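Local coordinates for protein pectinesterase (PDB 4PMH) that hydrolyses the methyl esters of pectin, releasing methanol and leaving galacturonosyl units with free carboxylates, and probably helps the rice weevil digest plant cell walls, at residues N184-Q189 with S209-S214; T201-S206 with F227-G232; A256-P261 with W292-S297; S339-N344 with D351-F356. One frame throughout, in Å; residues are numbered along the deposited sequence.

Contact 1. Residues N184-Q189 with S209-S214; sequences NSDQIQ and SSVERS
Two nitrogens of Arg-213 grip the carboxylate of Asp-186, the guanidinium and carboxylate planes only 11° apart. NE of Arg-213 gives to OD1 of Asp-186 at 3.0 Å, and NH2 of Arg-213 to OD2 of Asp-186 at 2.9 Å, each on a syn lone pair. The anti lone pair of the same OD1 takes the backbone N of Arg-213 at 2.8 Å; the short side chain of aspartate keeps its carboxylate close enough to the backbone to accept this N-H as well as the guanidinium. CG of Asp-186 lies anti to its backbone N (chi1 -171°), on the way to these donors. Val-211 CG1 lies over one guanidinium face, toward its rim, and NH1 of Arg-213 is held by the carbonyl of Leu-27.

Farther along, the backbone N of Ile-188 bonds Arg-213 O at 3.2 Å as the parallel strands 188-191 and 213-217 begin to pair, two neighbouring rungs of the beta-helix. At the other end the extended Glu-212 lays its carboxylate beside Asn-184, where Gly-207 N holds OE2. One water links Ser-185 O to OE2 of Glu-212; another bonds Ser-185 O and, weakly, Arg-213 O.

Three bonds on one carboxylate fix its rotation, and the two opposite charges probably offset each other.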
loop_
_atom_site.group_PDB
_atom_site.type_symbol
_atom_site.label_atom_id
_atom_site.label_comp_id
_atom_site.label_asym_id
_atom_site.label_seq_id
_atom_site.Cartn_x
_atom_site.Cartn_y
_atom_site.Cartn_z
ATOM N N ASN A 184 1.737 8.657 -3.648
ATOM C CA ASN A 184 2.762 9.084 -4.612
ATOM C C ASN A 184 3.765 10.079 -4.031
ATOM O O ASN A 184 4.688 10.502 -4.734
ATOM C CB ASN A 184 2.048 9.720 -5.798
ATOM C CG ASN A 184 2.968 10.063 -6.946
ATOM O OD1 ASN A 184 3.180 11.236 -7.240
ATOM N ND2 ASN A 184 3.463 9.053 -7.648
ATOM N N SER A 185 3.610 10.433 -2.761
ATOM C CA SER A 185 4.389 11.500 -2.156
ATOM C C SER A 185 4.967 11.124 -0.813
ATOM O O SER A 185 4.672 10.074 -0.269
ATOM C CB SER A 185 3.501 12.718 -1.936
ATOM O OG SER A 185 3.124 13.267 -3.167
ATOM N N ASP A 186 5.766 12.036 -0.282
ATOM C CA ASP A 186 6.540 11.817 0.935
ATOM C C ASP A 186 5.743 12.296 2.154
ATOM O O ASP A 186 4.924 13.209 2.048
ATOM C CB ASP A 186 7.870 12.588 0.806
ATOM C CG ASP A 186 8.882 12.266 1.923
ATOM O OD1 ASP A 186 9.021 11.101 2.333
ATOM O OD2 ASP A 186 9.571 13.210 2.365
ATOM N N GLN A 187 6.013 11.659 3.295
ATOM C CA GLN A 187 5.451 11.981 4.604
ATOM C C GLN A 187 3.955 11.765 4.730
ATOM O O GLN A 187 3.257 12.544 5.388
ATOM C CB GLN A 187 5.860 13.401 5.043
ATOM C CG GLN A 187 7.364 13.580 4.976
ATOM C CD GLN A 187 7.836 14.936 5.415
ATOM O OE1 GLN A 187 7.154 15.653 6.173
ATOM N NE2 GLN A 187 9.029 15.309 4.946
ATOM N N ILE A 188 3.472 10.682 4.133
ATOM C CA ILE A 188 2.083 10.276 4.272
ATOM C C ILE A 188 1.900 9.413 5.521
ATOM O O ILE A 188 2.691 8.503 5.798
ATOM C CB ILE A 188 1.594 9.453 3.064
ATOM C CG1 ILE A 188 1.973 10.124 1.752
ATOM C CG2 ILE A 188 0.082 9.279 3.127
ATOM C CD1 ILE A 188 1.659 11.596 1.681
ATOM N N GLN A 189 0.839 9.677 6.262
ATOM C CA GLN A 189 0.556 8.949 7.473
ATOM C C GLN A 189 -0.848 8.380 7.351
ATOM O O GLN A 189 -1.789 9.112 7.039
ATOM C CB GLN A 189 0.633 9.884 8.680
ATOM C CG GLN A 189 1.968 10.564 8.883
ATOM C CD GLN A 189 1.897 11.615 9.978
ATOM O OE1 GLN A 189 1.764 12.799 9.703
ATOM N NE2 GLN A 189 1.945 11.181 11.226
ATOM N N SER A 209 10.454 9.622 -6.158
ATOM C CA SER A 209 11.344 10.230 -5.187
ATOM C C SER A 209 12.251 9.214 -4.508
ATOM O O SER A 209 11.829 8.128 -4.128
ATOM C CB SER A 209 10.572 11.012 -4.136
ATOM O OG SER A 209 11.476 11.666 -3.256
ATOM N N SER A 210 13.516 9.588 -4.365
ATOM C CA SER A 210 14.490 8.777 -3.647
ATOM C C SER A 210 14.047 8.612 -2.204
ATOM O O SER A 210 14.320 7.600 -1.582
ATOM C CB SER A 210 15.871 9.438 -3.709
ATOM O OG SER A 210 16.418 9.288 -5.008
ATOM N N VAL A 211 13.372 9.634 -1.700
ATOM C CA VAL A 211 12.811 9.644 -0.371
ATOM C C VAL A 211 11.290 9.828 -0.491
ATOM O O VAL A 211 10.799 10.921 -0.766
ATOM C CB VAL A 211 13.484 10.767 0.450
ATOM C CG1 VAL A 211 12.752 11.068 1.740
ATOM C CG2 VAL A 211 14.929 10.381 0.740
ATOM N N GLU A 212 10.555 8.735 -0.323
ATOM C CA GLU A 212 9.088 8.720 -0.460
ATOM C C GLU A 212 8.556 7.829 0.657
ATOM O O GLU A 212 8.377 6.630 0.476
ATOM C CB GLU A 212 8.650 8.192 -1.835
ATOM C CG GLU A 212 7.173 8.437 -2.147
ATOM C CD GLU A 212 6.695 7.786 -3.445
ATOM O OE1 GLU A 212 7.524 7.421 -4.299
ATOM O OE2 GLU A 212 5.477 7.608 -3.615
ATOM N N ARG A 213 8.323 8.451 1.814
ATOM C CA ARG A 213 8.080 7.738 3.050
ATOM C C ARG A 213 6.608 7.780 3.459
ATOM O O ARG A 213 5.944 8.809 3.334
ATOM C CB ARG A 213 8.919 8.351 4.171
ATOM C CG ARG A 213 10.412 8.232 3.903
ATOM C CD ARG A 213 11.213 9.158 4.793
ATOM N NE ARG A 213 11.036 10.560 4.421
ATOM C CZ ARG A 213 11.851 11.554 4.790
ATOM N NH1 ARG A 213 12.922 11.323 5.556
ATOM N NH2 ARG A 213 11.599 12.794 4.371
ATOM N N SER A 214 6.121 6.650 3.942
ATOM C CA SER A 214 4.752 6.549 4.462
ATOM C C SER A 214 4.753 5.706 5.717
ATOM O O SER A 214 5.591 4.824 5.876
ATOM C CB SER A 214 3.761 6.005 3.412
ATOM O OG SER A 214 4.225 4.833 2.772
HETATM O O HOH W 1 7.689 10.091 -5.375
HETATM O O HOH W 2 4.194 7.410 -1.053
HETATM O O HOH W 3 4.653 7.901 1.118
#

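Contact 2. Residues T201-S206 with F227-G232; sequences TLYAGS and FVFGGG
Tyr-203 and Phe-229 stack where two successive rungs of the right-handed parallel beta-helix run together. The backbone ladder is parallel: Phe-229 N gives to Leu-202 O, and Ala-204 N to Phe-229 O at 2.8 Å. Beyond it the chain of glycines takes over, with Gly-232 N bonded to Ala-204 O and Gly-231 N to Gly-205 O. Glycine suits Gly-205 and Gly-230 because a CB at either would run into the facing backbone and into the preceding carbonyl.

The rings of Tyr-203 and Phe-229 form an offset stack, centroids 4.4 Å apart and planes at 16°. Phe-229 CZ lies over the Tyr-203 ring, 3.4 Å from CG of Tyr-203, while CA of Tyr-203 makes a CH-pi contact over the Phe-229 face. Phe-229 also touches Asp-200, the probable proton donor, and Trp-292, placing the stack beside the active site. An alanine at Phe-229 would probably leave one face of the Tyr-203 ring without its stacking partner and open a gap next to Asp-200 and Trp-292.

Apolar packing occupies the other side of the sheet, where Leu-202 and Val-228 meet beside Ile-221. There CD2 of Leu-202 lies 4.3 Å from CG1 of Val-228.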
loop_
_atom_site.group_PDB
_atom_site.type_symbol
_atom_site.label_atom_id
_atom_site.label_comp_id
_atom_site.label_asym_id
_atom_site.label_seq_id
_atom_site.Cartn_x
_atom_site.Cartn_y
_atom_site.Cartn_z
ATOM N N THR A 201 -4.695 -3.900 -3.818
ATOM C CA THR A 201 -5.374 -3.040 -2.844
ATOM C C THR A 201 -4.624 -1.745 -2.513
ATOM O O THR A 201 -5.191 -0.654 -2.635
ATOM C CB THR A 201 -5.686 -3.814 -1.555
ATOM O OG1 THR A 201 -6.410 -5.007 -1.883
ATOM C CG2 THR A 201 -6.447 -2.956 -0.553
ATOM N N LEU A 202 -3.384 -1.849 -2.071
ATOM C CA LEU A 202 -2.639 -0.683 -1.598
ATOM C C LEU A 202 -1.408 -0.489 -2.462
ATOM O O LEU A 202 -0.521 -1.337 -2.486
ATOM C CB LEU A 202 -2.236 -0.817 -0.121
ATOM C CG LEU A 202 -1.181 0.166 0.384
ATOM C CD1 LEU A 202 -1.599 1.598 0.111
ATOM C CD2 LEU A 202 -0.904 -0.017 1.876
ATOM N N TYR A 203 -1.382 0.622 -3.195
ATOM C CA TYR A 203 -0.242 1.024 -4.004
ATOM C C TYR A 203 0.591 1.951 -3.121
ATOM O O TYR A 203 0.406 3.160 -3.124
ATOM C CB TYR A 203 -0.715 1.750 -5.265
ATOM C CG TYR A 203 0.293 1.907 -6.406
ATOM C CD1 TYR A 203 1.636 1.587 -6.256
ATOM C CD2 TYR A 203 -0.117 2.412 -7.650
ATOM C CE1 TYR A 203 2.531 1.738 -7.310
ATOM C CE2 TYR A 203 0.782 2.577 -8.700
ATOM C CZ TYR A 203 2.098 2.238 -8.521
ATOM O OH TYR A 203 3.000 2.388 -9.545
ATOM N N ALA A 204 1.522 1.367 -2.374
ATOM C CA ALA A 204 2.272 2.117 -1.357
ATOM C C ALA A 204 3.586 2.650 -1.939
ATOM O O ALA A 204 4.625 1.965 -1.928
ATOM C CB ALA A 204 2.541 1.233 -0.152
ATOM N N GLY A 205 3.550 3.885 -2.432
ATOM C CA GLY A 205 4.745 4.518 -3.014
ATOM C C GLY A 205 4.782 4.260 -4.500
ATOM O O GLY A 205 5.339 3.277 -4.969
ATOM N N SER A 206 4.117 5.133 -5.234
ATOM C CA SER A 206 3.969 5.009 -6.669
ATOM C C SER A 206 4.900 5.996 -7.397
ATOM O O SER A 206 4.964 5.979 -8.612
ATOM C CB SER A 206 2.506 5.283 -7.063
ATOM O OG SER A 206 2.050 6.599 -6.657
ATOM N N PHE A 227 -1.353 -7.297 -2.779
ATOM C CA PHE A 227 -2.245 -6.271 -2.206
ATOM C C PHE A 227 -1.558 -5.181 -1.403
ATOM O O PHE A 227 -2.203 -4.212 -0.942
ATOM C CB PHE A 227 -3.483 -6.881 -1.516
ATOM C CG PHE A 227 -3.235 -7.632 -0.237
ATOM C CD1 PHE A 227 -3.072 -9.023 -0.241
ATOM C CD2 PHE A 227 -3.288 -6.973 0.991
ATOM C CE1 PHE A 227 -2.927 -9.720 0.957
ATOM C CE2 PHE A 227 -3.137 -7.666 2.168
ATOM C CZ PHE A 227 -2.981 -9.045 2.159
ATOM N N VAL A 228 -0.240 -5.296 -1.271
ATOM C CA VAL A 228 0.592 -4.174 -0.829
ATOM C C VAL A 228 1.780 -4.174 -1.776
ATOM O O VAL A 228 2.648 -5.059 -1.691
ATOM C CB VAL A 228 1.076 -4.294 0.637
ATOM C CG1 VAL A 228 1.951 -3.098 1.025
ATOM C CG2 VAL A 228 -0.106 -4.416 1.578
ATOM N N PHE A 229 1.815 -3.191 -2.679
ATOM C CA PHE A 229 2.754 -3.196 -3.775
ATOM C C PHE A 229 3.249 -1.793 -4.104
ATOM O O PHE A 229 2.580 -0.790 -3.812
ATOM C CB PHE A 229 2.101 -3.859 -5.006
ATOM C CG PHE A 229 1.168 -2.948 -5.782
ATOM C CD1 PHE A 229 -0.117 -2.690 -5.323
ATOM C CD2 PHE A 229 1.569 -2.375 -6.988
ATOM C CE1 PHE A 229 -0.974 -1.853 -6.025
ATOM C CE2 PHE A 229 0.704 -1.546 -7.711
ATOM C CZ PHE A 229 -0.571 -1.286 -7.217
ATOM N N GLY A 230 4.449 -1.730 -4.674
ATOM C CA GLY A 230 5.076 -0.454 -5.012
ATOM C C GLY A 230 6.447 -0.238 -4.428
ATOM O O GLY A 230 7.078 -1.165 -3.886
ATOM N N GLY A 231 6.911 1.012 -4.508
ATOM C CA GLY A 231 8.311 1.324 -4.296
ATOM C C GLY A 231 8.669 2.313 -3.202
ATOM O O GLY A 231 9.800 2.781 -3.157
ATOM N N GLY A 232 7.740 2.624 -2.316
ATOM C CA GLY A 232 7.994 3.619 -1.288
ATOM C C GLY A 232 8.828 3.054 -0.154
ATOM O O GLY A 232 9.068 1.838 -0.080
#

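Contact 3. Residues A256-P261 with W292-S297; sequences APDTDP and WDSGVS
The carboxylate of Asp-258 lies over the indole of Trp-292, joining the loop after strand 252-257 of the parallel beta-helix to the one after strand 286-290. This is the tight part. The planes of the Asp-258 carboxylate and the Trp-292 ring are 13° apart, with OD2 of Asp-258 3.5 Å above the ring plane near its rim. CG of Trp-292, anti to its backbone N (chi1 177°), is thereby set 4.0 Å from CB of Asp-258. Trp-292 N gives to Pro-257 O at 3.0 Å from above the carbonyl plane, and Trp-292 CB packs against Ala-256. The broad indole, which also meets Phe-229, probably binds substrate, as in related pectinesterases. Ser-294, small enough to fit beside the ring, gives its OG to the anti lone pair of Asp-258 OD2 at 2.6 Å. An alanine at Asp-258 would probably leave the Ser-294 hydroxyl without this acceptor and the Trp-292 face without its carboxylate cover.

The looser side is the rest of the type II turn from Asp-293 to Val-296. Gly-295 takes its positive phi and faces solvent, a conformation easiest without a side chain. The turn is closed by Val-296 N, 3.1 Å from Asp-293 O.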
loop_
_atom_site.group_PDB
_atom_site.type_symbol
_atom_site.label_atom_id
_atom_site.label_comp_id
_atom_site.label_asym_id
_atom_site.label_seq_id
_atom_site.Cartn_x
_atom_site.Cartn_y
_atom_site.Cartn_z
ATOM N N ALA A 256 4.267 -7.052 -2.845
ATOM C CA ALA A 256 4.939 -7.009 -4.139
ATOM C C ALA A 256 5.694 -5.688 -4.298
ATOM O O ALA A 256 5.296 -4.829 -5.058
ATOM C CB ALA A 256 3.959 -7.230 -5.298
ATOM N N PRO A 257 6.834 -5.543 -3.595
ATOM C CA PRO A 257 7.635 -4.322 -3.746
ATOM C C PRO A 257 8.465 -4.253 -5.018
ATOM O O PRO A 257 8.977 -5.282 -5.482
ATOM C CB PRO A 257 8.547 -4.328 -2.501
ATOM C CG PRO A 257 8.369 -5.661 -1.860
ATOM C CD PRO A 257 7.490 -6.526 -2.719
ATOM N N ASP A 258 8.563 -3.043 -5.589
ATOM C CA ASP A 258 9.452 -2.775 -6.728
ATOM C C ASP A 258 10.510 -1.745 -6.330
ATOM O O ASP A 258 10.991 -0.943 -7.143
ATOM C CB ASP A 258 8.655 -2.364 -7.985
ATOM C CG ASP A 258 8.128 -0.934 -7.951
ATOM O OD1 ASP A 258 7.860 -0.373 -6.869
ATOM O OD2 ASP A 258 7.915 -0.396 -9.071
ATOM N N THR A 259 10.895 -1.811 -5.063
ATOM C CA THR A 259 11.911 -0.938 -4.509
ATOM C C THR A 259 13.131 -0.818 -5.412
ATOM O O THR A 259 13.708 -1.823 -5.852
ATOM C CB THR A 259 12.404 -1.481 -3.157
ATOM O OG1 THR A 259 11.300 -2.013 -2.406
ATOM C CG2 THR A 259 13.102 -0.381 -2.392
ATOM N N ASP A 260 13.516 0.418 -5.684
ATOM C CA ASP A 260 14.748 0.716 -6.430
ATOM C C ASP A 260 15.967 0.044 -5.760
ATOM O O ASP A 260 16.096 0.116 -4.537
ATOM C CB ASP A 260 14.939 2.250 -6.517
ATOM C CG ASP A 260 16.081 2.666 -7.446
ATOM O OD1 ASP A 260 17.268 2.477 -7.080
ATOM O OD2 ASP A 260 15.793 3.227 -8.524
ATOM N N PRO A 261 16.856 -0.605 -6.560
ATOM C CA PRO A 261 18.045 -1.314 -6.024
ATOM C C PRO A 261 18.987 -0.445 -5.193
ATOM O O PRO A 261 19.668 -0.949 -4.316
ATOM C CB PRO A 261 18.748 -1.837 -7.280
ATOM C CG PRO A 261 18.196 -1.029 -8.401
ATOM C CD PRO A 261 16.766 -0.776 -8.021
ATOM N N TRP A 292 7.995 -7.331 -7.388
ATOM C CA TRP A 292 7.394 -6.658 -8.545
ATOM C C TRP A 292 8.554 -6.078 -9.321
ATOM O O TRP A 292 9.154 -5.076 -8.935
ATOM C CB TRP A 292 6.370 -5.591 -8.162
ATOM C CG TRP A 292 5.795 -4.846 -9.375
ATOM C CD1 TRP A 292 5.700 -5.312 -10.670
ATOM C CD2 TRP A 292 5.240 -3.531 -9.378
ATOM N NE1 TRP A 292 5.120 -4.342 -11.485
ATOM C CE2 TRP A 292 4.825 -3.247 -10.706
ATOM C CE3 TRP A 292 5.040 -2.561 -8.384
ATOM C CZ2 TRP A 292 4.246 -2.029 -11.058
ATOM C CZ3 TRP A 292 4.478 -1.355 -8.737
ATOM C CH2 TRP A 292 4.078 -1.098 -10.057
ATOM N N ASP A 293 8.885 -6.770 -10.404
ATOM C CA ASP A 293 10.023 -6.450 -11.238
ATOM C C ASP A 293 9.498 -5.500 -12.326
ATOM O O ASP A 293 9.464 -5.864 -13.524
ATOM C CB ASP A 293 10.615 -7.753 -11.854
ATOM C CG ASP A 293 11.668 -8.424 -10.956
ATOM O OD1 ASP A 293 11.960 -7.907 -9.836
ATOM O OD2 ASP A 293 12.224 -9.457 -11.405
ATOM N N SER A 294 9.059 -4.311 -11.909
ATOM C CA SER A 294 8.447 -3.340 -12.851
ATOM C C SER A 294 9.387 -2.971 -13.992
ATOM O O SER A 294 10.566 -2.678 -13.779
ATOM C CB SER A 294 7.956 -2.055 -12.163
ATOM O OG SER A 294 8.832 -1.635 -11.142
ATOM N N GLY A 295 8.847 -3.029 -15.204
ATOM C CA GLY A 295 9.591 -2.709 -16.419
ATOM C C GLY A 295 10.575 -3.763 -16.874
ATOM O O GLY A 295 11.340 -3.520 -17.798
ATOM N N VAL A 296 10.561 -4.938 -16.236
ATOM C CA VAL A 296 11.450 -6.041 -16.596
ATOM C C VAL A 296 10.660 -7.069 -17.370
ATOM O O VAL A 296 9.727 -7.669 -16.838
ATOM C CB VAL A 296 12.068 -6.717 -15.360
ATOM C CG1 VAL A 296 12.958 -7.900 -15.785
ATOM C CG2 VAL A 296 12.840 -5.684 -14.539
ATOM N N SER A 297 11.071 -7.282 -18.617
ATOM C CA SER A 297 10.292 -8.057 -19.585
ATOM C C SER A 297 10.198 -9.554 -19.282
ATOM O O SER A 297 9.174 -10.183 -19.508
ATOM C CB SER A 297 10.907 -7.898 -20.973
ATOM O OG SER A 297 9.948 -8.234 -21.950
#

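Contact 4. Residues S339-N344 with D351-F356; sequences SGNNAN and DNYNRF
Over one face of Tyr-353 packs Asn-341, bringing the loop 339-344 against the chain that enters 355-359, the last strand in the larger parallel sheet of the beta-helix. Stacking carries most of this pair. CB of Asn-341 sits 3.8 Å from the centroid of the Tyr-353 ring, 14° off its normal, in a CH-pi contact. CG of Asn-341, anti to the backbone N, is set over the same ring. The amide plane of Asn-341 is turned 28° from the plane of Tyr-353, and ND2 of Asn-341 lies 3.6 Å from CE2 of Tyr-353.

Asparagine suits this place twice, since its other amide atom, OD1, accepts from Ala-343 N at 3.1 Å and forms an Asx turn that bends the loop.

The hydrogen bonds across the contact gather at Ser-339 and Asn-354. Asn-354 N gives to Ser-339 O at 3.0 Å, and OD1 of Asn-354 receives Ser-339 N at 2.9 Å, nearly straight at 169°. An asparagine can thus close a ring with one backbone residue, using its own N-H and its side-chain carbonyl. The Asn-354 side chain also touches Arg-336 and Tyr-338.

A water and the serine hydroxyl finish the contact. The water joins Ser-339 OG to Asn-352 O, and that OG lies 3.2 Å from CD1 of Tyr-353.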
loop_
_atom_site.group_PDB
_atom_site.type_symbol
_atom_site.label_atom_id
_atom_site.label_comp_id
_atom_site.label_asym_id
_atom_site.label_seq_id
_atom_site.Cartn_x
_atom_site.Cartn_y
_atom_site.Cartn_z
ATOM N N SER A 339 15.375 -16.032 -4.988
ATOM C CA SER A 339 16.672 -16.497 -4.488
ATOM C C SER A 339 17.023 -15.795 -3.166
ATOM O O SER A 339 17.196 -14.577 -3.122
ATOM C CB SER A 339 17.759 -16.256 -5.536
ATOM O OG SER A 339 19.006 -16.851 -5.166
ATOM N N GLY A 340 17.123 -16.575 -2.099
ATOM C CA GLY A 340 17.450 -16.039 -0.769
ATOM C C GLY A 340 18.910 -16.294 -0.436
ATOM O O GLY A 340 19.461 -17.366 -0.710
ATOM N N ASN A 341 19.541 -15.293 0.152
ATOM C CA ASN A 341 20.926 -15.382 0.533
ATOM C C ASN A 341 21.026 -15.695 2.015
ATOM O O ASN A 341 20.815 -14.839 2.876
ATOM C CB ASN A 341 21.666 -14.070 0.218
ATOM C CG ASN A 341 23.167 -14.206 0.379
ATOM O OD1 ASN A 341 23.654 -15.236 0.861
ATOM N ND2 ASN A 341 23.910 -13.186 -0.050
ATOM N N ASN A 342 21.327 -16.945 2.305
ATOM C CA ASN A 342 21.464 -17.378 3.687
ATOM C C ASN A 342 22.912 -17.612 4.125
ATOM O O ASN A 342 23.139 -18.385 5.055
ATOM C CB ASN A 342 20.618 -18.636 3.944
ATOM C CG ASN A 342 21.186 -19.877 3.267
ATOM O OD1 ASN A 342 21.626 -19.820 2.125
ATOM N ND2 ASN A 342 21.165 -21.003 3.968
ATOM N N ALA A 343 23.872 -16.952 3.474
ATOM C CA ALA A 343 25.261 -17.033 3.898
ATOM C C ALA A 343 25.421 -16.333 5.222
ATOM O O ALA A 343 24.748 -15.338 5.479
ATOM C CB ALA A 343 26.175 -16.395 2.875
ATOM N N ASN A 344 26.326 -16.833 6.056
ATOM C CA ASN A 344 26.515 -16.258 7.381
ATOM C C ASN A 344 27.039 -14.850 7.259
ATOM O O ASN A 344 26.632 -13.980 8.020
ATOM C CB ASN A 344 27.447 -17.110 8.253
ATOM C CG ASN A 344 26.891 -18.502 8.508
ATOM O OD1 ASN A 344 26.210 -18.754 9.517
ATOM N ND2 ASN A 344 27.172 -19.421 7.590
ATOM N N ASP A 351 22.059 -7.379 -5.121
ATOM C CA ASP A 351 20.959 -7.464 -6.095
ATOM C C ASP A 351 21.003 -8.702 -6.964
ATOM O O ASP A 351 20.224 -8.845 -7.908
ATOM C CB ASP A 351 20.937 -6.209 -6.960
ATOM C CG ASP A 351 20.574 -4.979 -6.163
ATOM O OD1 ASP A 351 19.559 -5.029 -5.426
ATOM O OD2 ASP A 351 21.305 -3.966 -6.261
ATOM N N ASN A 352 21.900 -9.613 -6.642
ATOM C CA ASN A 352 21.884 -10.928 -7.253
ATOM C C ASN A 352 20.950 -11.877 -6.531
ATOM O O ASN A 352 20.699 -12.985 -7.010
ATOM C CB ASN A 352 23.298 -11.479 -7.304
ATOM C CG ASN A 352 24.201 -10.588 -8.100
ATOM O OD1 ASN A 352 24.139 -10.580 -9.325
ATOM N ND2 ASN A 352 24.988 -9.771 -7.415
ATOM N N TYR A 353 20.450 -11.433 -5.376
ATOM C CA TYR A 353 19.435 -12.140 -4.631
ATOM C C TYR A 353 18.282 -11.179 -4.341
ATOM O O TYR A 353 18.440 -9.956 -4.443
ATOM C CB TYR A 353 19.996 -12.596 -3.290
ATOM C CG TYR A 353 21.162 -13.542 -3.405
ATOM C CD1 TYR A 353 20.958 -14.914 -3.465
ATOM C CD2 TYR A 353 22.470 -13.063 -3.433
ATOM C CE1 TYR A 353 22.025 -15.788 -3.571
ATOM C CE2 TYR A 353 23.554 -13.933 -3.530
ATOM C CZ TYR A 353 23.323 -15.289 -3.607
ATOM O OH TYR A 353 24.373 -16.169 -3.711
ATOM N N ASN A 354 17.145 -11.743 -3.945
ATOM C CA ASN A 354 16.049 -10.942 -3.453
ATOM C C ASN A 354 16.402 -10.307 -2.116
ATOM O O ASN A 354 17.405 -10.667 -1.487
ATOM C CB ASN A 354 14.793 -11.768 -3.359
ATOM C CG ASN A 354 14.264 -12.136 -4.718
ATOM O OD1 ASN A 354 14.568 -13.217 -5.233
ATOM N ND2 ASN A 354 13.538 -11.206 -5.348
ATOM N N ARG A 355 15.596 -9.331 -1.712
ATOM C CA ARG A 355 15.831 -8.607 -0.459
ATOM C C ARG A 355 14.618 -8.714 0.443
ATOM O O ARG A 355 14.114 -7.709 0.973
ATOM C CB ARG A 355 16.183 -7.121 -0.704
ATOM C CG ARG A 355 17.212 -6.835 -1.809
ATOM C CD ARG A 355 16.835 -5.539 -2.570
ATOM N NE ARG A 355 17.376 -4.454 -1.831
ATOM C CZ ARG A 355 17.099 -3.170 -1.950
ATOM N NH1 ARG A 355 16.225 -2.675 -2.830
ATOM N NH2 ARG A 355 17.753 -2.372 -1.125
ATOM N N PHE A 356 14.159 -9.940 0.639
ATOM C CA PHE A 356 13.074 -10.230 1.548
ATOM C C PHE A 356 13.643 -10.916 2.780
ATOM O O PHE A 356 14.302 -11.944 2.670
ATOM C CB PHE A 356 12.055 -11.161 0.888
ATOM C CG PHE A 356 11.504 -10.662 -0.416
ATOM C CD1 PHE A 356 11.352 -9.314 -0.667
ATOM C CD2 PHE A 356 11.125 -11.564 -1.388
ATOM C CE1 PHE A 356 10.826 -8.868 -1.867
ATOM C CE2 PHE A 356 10.606 -11.134 -2.596
ATOM C CZ PHE A 356 10.458 -9.787 -2.835
HETATM O O HOH W 4 20.751 -16.165 -6.860
#

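Overall arrangement
The contacts follow the beta-helix along its axis, with contact 2 only about 4 Å from the centre of the chain. Contacts 1 and 2 have centres 11 Å apart and join through Asn-184 ND2, 3.0 Å from Ser-206 OG. Contacts 2 and 3, also 11 Å apart, share a sheet: Ala-256 N lies 2.8 Å from Val-228 O. Together they flank the probable catalytic site, with Phe-229 about 3 Å from Asp-200 and Ala-256 about 4 Å from Asp-226, side chain to side chain. Contact 4 is more peripheral, its centre about 24 Å from that of the chain, yet Asp-260 O and Arg-355 NH1 tie it to contact 3.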